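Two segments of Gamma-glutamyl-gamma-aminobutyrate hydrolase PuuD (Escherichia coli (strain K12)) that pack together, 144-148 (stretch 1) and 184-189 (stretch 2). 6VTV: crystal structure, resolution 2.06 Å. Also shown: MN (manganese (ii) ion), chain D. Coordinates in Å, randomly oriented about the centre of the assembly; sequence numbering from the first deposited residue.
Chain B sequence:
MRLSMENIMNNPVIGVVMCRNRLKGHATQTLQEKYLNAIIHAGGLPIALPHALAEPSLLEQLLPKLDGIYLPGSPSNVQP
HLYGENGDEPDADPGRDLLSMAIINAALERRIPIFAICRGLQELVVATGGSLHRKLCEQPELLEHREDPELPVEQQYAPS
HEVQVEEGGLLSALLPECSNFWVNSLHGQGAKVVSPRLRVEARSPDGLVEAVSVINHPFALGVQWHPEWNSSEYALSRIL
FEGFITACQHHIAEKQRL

Stretch 1 144-148: EHRED
Stretch 2, residues 184-189: NSLHGQ

A metal ion can join two irregular segments that share little surface, and residues 144-148 and 184-189 of PuuD illustrate how. Neither stretch forms helix or strand, and together they bury only 335 Å². The register sets His145 beside Ser185 (CA to CA 5.3 Å) and Arg146 beside Leu186 (CA to CA 4.5 Å).

His145 has the most area covered. With phi/psi of -90/-9 and an m rotamer (chi2 -87°), it points its CB toward stretch 2 and brings ND1 to 2.3 Å from MN. Ser185 OG (chi1 t, phi/psi -153/119) and His187 NE2 each lie 2.2 Å from the manganese, water 2 lies 2.3 Å from it, and two atoms from elsewhere in the structure complete the set. Shared coordination explains why His145 ND1 lies 3.2 Å from His187 NE2 without a hydrogen bond.

The backbone of His145 reinforces this site. Its O accepts a 2.6 Å hydrogen bond from Ser185 OG, which therefore serves both metal and carbonyl, and a nearly linear one (173°) from His187 N at 3.2 Å.

Glu147 has the next largest covered area: from phi/psi -81/165 its CB points toward stretch 2, and chi1 p, chi2 m and chi3 2° bring OE1 to 3.3 Å from Leu186 CB.

His187 (phi/psi -148/135, chi1 p, chi2 110°) directs its CB away, yet its ring end returns to the metal. His145 CB sits over one face of that ring, 3.6 Å from the centroid; the two imidazoles are oblique, with planes at 48° and centroids 4.7 Å apart. His187 ND1 donates to Gln189 O at 2.8 Å, so the proton sits on ND1 and NE2 is free to bind manganese.

Arg146, extended from CA to CD by chi2 t, packs CG 3.5 Å from Gly188 CA. Water 1 bridges Arg146 O (2.9 Å) and Ser185 O (2.8 Å), donating to both.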

ATOM      1  N   GLU B 144     -26.970  15.154 -12.527  1.00 33.64           N
ATOM      2  CA  GLU B 144     -25.540  15.454 -12.538  1.00 34.27           C
ATOM      3  C   GLU B 144     -24.889  14.663 -11.412  1.00 31.79           C
ATOM      4  O   GLU B 144     -25.013  15.012 -10.236  1.00 32.31           O
ATOM      5  CB  GLU B 144     -25.293  16.950 -12.389  1.00 37.70           C
ATOM      6  CG  GLU B 144     -23.818  17.331 -12.408  1.00 35.33           C
ATOM      7  CD  GLU B 144     -23.088  16.775 -13.617  1.00 35.42           C
ATOM      8  OE1 GLU B 144     -23.228  17.349 -14.718  1.00 37.21           O
ATOM      9  OE2 GLU B 144     -22.378  15.759 -13.468  1.00 29.56           O
ATOM     10  N   HIS B 145     -24.196  13.584 -11.770  1.00 26.45           N
ATOM     11  CA  HIS B 145     -23.582  12.707 -10.784  1.00 24.61           C
ATOM     12  C   HIS B 145     -22.155  13.104 -10.433  1.00 24.36           C
ATOM     13  O   HIS B 145     -21.592  12.552  -9.482  1.00 24.25           O
ATOM     14  CB  HIS B 145     -23.609  11.259 -11.288  1.00 23.18           C
ATOM     15  CG  HIS B 145     -24.966  10.626 -11.232  1.00 23.39           C
ATOM     16  ND1 HIS B 145     -25.441   9.980 -10.110  1.00 22.80           N
ATOM     17  CD2 HIS B 145     -25.952  10.546 -12.158  1.00 26.37           C
ATOM     18  CE1 HIS B 145     -26.659   9.527 -10.348  1.00 23.55           C
ATOM     19  NE2 HIS B 145     -26.993   9.857 -11.582  1.00 24.58           N
ATOM     20  N   ARG B 146     -21.562  14.045 -11.162  1.00 25.66           N
ATOM     21  CA  ARG B 146     -20.205  14.481 -10.875  1.00 30.93           C
ATOM     22  C   ARG B 146     -20.193  15.532  -9.774  1.00 32.79           C
ATOM     23  O   ARG B 146     -21.160  16.274  -9.578  1.00 28.38           O
ATOM     24  CB  ARG B 146     -19.544  15.058 -12.125  1.00 27.26           C
ATOM     25  CG  ARG B 146     -19.331  14.059 -13.237  1.00 31.18           C
ATOM     26  CD  ARG B 146     -18.912  14.760 -14.515  1.00 28.25           C
ATOM     27  NE  ARG B 146     -19.916  15.725 -14.952  1.00 30.02           N
ATOM     28  CZ  ARG B 146     -19.806  16.474 -16.043  1.00 32.93           C
ATOM     29  NH1 ARG B 146     -18.732  16.373 -16.814  1.00 32.69           N
ATOM     30  NH2 ARG B 146     -20.771  17.326 -16.362  1.00 33.93           N
ATOM     31  N   GLU B 147     -19.076  15.593  -9.056  1.00 31.68           N
ATOM     32  CA  GLU B 147     -18.851  16.652  -8.092  1.00 33.54           C
ATOM     33  C   GLU B 147     -18.357  17.910  -8.803  1.00 34.93           C
ATOM     34  O   GLU B 147     -17.942  17.880  -9.964  1.00 33.28           O
ATOM     35  CB  GLU B 147     -17.843  16.204  -7.034  1.00 35.47           C
ATOM     36  CG  GLU B 147     -16.384  16.363  -7.452  1.00 35.10           C
ATOM     37  CD  GLU B 147     -15.909  15.284  -8.415  1.00 36.44           C
ATOM     38  OE1 GLU B 147     -16.719  14.412  -8.802  1.00 33.24           O
ATOM     39  OE2 GLU B 147     -14.717  15.309  -8.789  1.00 34.90           O
ATOM     40  N   ASP B 148     -18.411  19.035  -8.090  1.00 35.86           N
ATOM     41  CA  ASP B 148     -17.864  20.286  -8.598  1.00 42.88           C
ATOM     42  C   ASP B 148     -16.397  20.365  -8.196  1.00 45.44           C
ATOM     43  O   ASP B 148     -16.102  20.560  -7.006  1.00 41.32           O
ATOM     44  CB  ASP B 148     -18.640  21.475  -8.050  1.00 47.79           C
ATOM     45  CG  ASP B 148     -18.356  22.762  -8.806  1.00 55.28           C
ATOM     46  OD1 ASP B 148     -17.356  22.812  -9.554  1.00 57.08           O
ATOM     47  OD2 ASP B 148     -19.134  23.727  -8.648  1.00 57.57           O
ATOM     48  N   ASN B 184     -23.514  10.811  -1.401  1.00 30.43           N
ATOM     49  CA  ASN B 184     -22.724  11.710  -2.223  1.00 29.69           C
ATOM     50  C   ASN B 184     -22.580  11.126  -3.629  1.00 27.44           C
ATOM     51  O   ASN B 184     -22.991   9.998  -3.907  1.00 26.62           O
ATOM     52  CB  ASN B 184     -21.357  11.974  -1.584  1.00 25.99           C
ATOM     53  CG  ASN B 184     -20.628  10.698  -1.195  1.00 24.09           C
ATOM     54  OD1 ASN B 184     -20.786   9.657  -1.831  1.00 26.13           O
ATOM     55  ND2 ASN B 184     -19.820  10.779  -0.145  1.00 25.60           N
ATOM     56  N   SER B 185     -21.995  11.909  -4.530  1.00 25.02           N
ATOM     57  CA  SER B 185     -21.858  11.477  -5.918  1.00 20.88           C
ATOM     58  C   SER B 185     -20.652  12.173  -6.526  1.00 24.34           C
ATOM     59  O   SER B 185     -20.612  13.406  -6.586  1.00 26.17           O
ATOM     60  CB  SER B 185     -23.127  11.788  -6.717  1.00 21.21           C
ATOM     61  OG  SER B 185     -23.147  11.099  -7.956  1.00 21.18           O
ATOM     62  N   LEU B 186     -19.668  11.391  -6.968  1.00 25.19           N
ATOM     63  CA  LEU B 186     -18.453  11.919  -7.578  1.00 23.43           C
ATOM     64  C   LEU B 186     -18.022  11.004  -8.728  1.00 24.81           C
ATOM     65  O   LEU B 186     -16.942  10.418  -8.729  1.00 24.01           O
ATOM     66  CB  LEU B 186     -17.327  12.061  -6.552  1.00 23.86           C
ATOM     67  CG  LEU B 186     -17.566  12.844  -5.258  1.00 29.36           C
ATOM     68  CD1 LEU B 186     -18.085  11.922  -4.167  1.00 29.90           C
ATOM     69  CD2 LEU B 186     -16.287  13.535  -4.806  1.00 32.31           C
ATOM     70  N   HIS B 187     -18.878  10.877  -9.741  1.00 21.46           N
ATOM     71  CA  HIS B 187     -18.590   9.975 -10.845  1.00 22.96           C
ATOM     72  C   HIS B 187     -19.183  10.519 -12.137  1.00 25.05           C
ATOM     73  O   HIS B 187     -20.332  10.969 -12.162  1.00 22.30           O
ATOM     74  CB  HIS B 187     -19.126   8.565 -10.567  1.00 20.25           C
ATOM     75  CG  HIS B 187     -20.598   8.514 -10.301  1.00 22.79           C
ATOM     76  ND1 HIS B 187     -21.494   7.959 -11.191  1.00 20.78           N
ATOM     77  CD2 HIS B 187     -21.331   8.931  -9.242  1.00 20.21           C
ATOM     78  CE1 HIS B 187     -22.715   8.045 -10.695  1.00 22.20           C
ATOM     79  NE2 HIS B 187     -22.644   8.630  -9.513  1.00 22.81           N
ATOM     80  N   GLY B 188     -18.386  10.473 -13.203  1.00 28.80           N
ATOM     81  CA  GLY B 188     -18.835  10.867 -14.524  1.00 26.70           C
ATOM     82  C   GLY B 188     -19.178   9.669 -15.382  1.00 25.95           C
ATOM     83  O   GLY B 188     -19.706   9.809 -16.489  1.00 29.54           O
ATOM     84  N   GLN B 189     -18.868   8.479 -14.877  1.00 22.10           N
ATOM     85  CA  GLN B 189     -19.232   7.227 -15.514  1.00 23.27           C
ATOM     86  C   GLN B 189     -20.167   6.450 -14.596  1.00 22.53           C
ATOM     87  O   GLN B 189     -20.249   6.713 -13.392  1.00 23.08           O
ATOM     88  CB  GLN B 189     -17.991   6.386 -15.850  1.00 21.49           C
ATOM     89  CG  GLN B 189     -17.003   7.090 -16.770  1.00 20.58           C
ATOM     90  CD  GLN B 189     -16.051   6.130 -17.457  1.00 22.07           C
ATOM     91  OE1 GLN B 189     -15.888   4.986 -17.031  1.00 27.15           O
ATOM     92  NE2 GLN B 189     -15.418   6.590 -18.530  1.00 24.29           N
TER
HETATM   93 MN    MN D 301     -24.361   9.232  -8.239  1.00 26.30          MN
HETATM   94  O   HOH W   1     -22.352  15.528  -6.990  1.00 39.21           O
HETATM   95  O   HOH W   2     -23.372   8.341  -6.368  1.00 22.08           O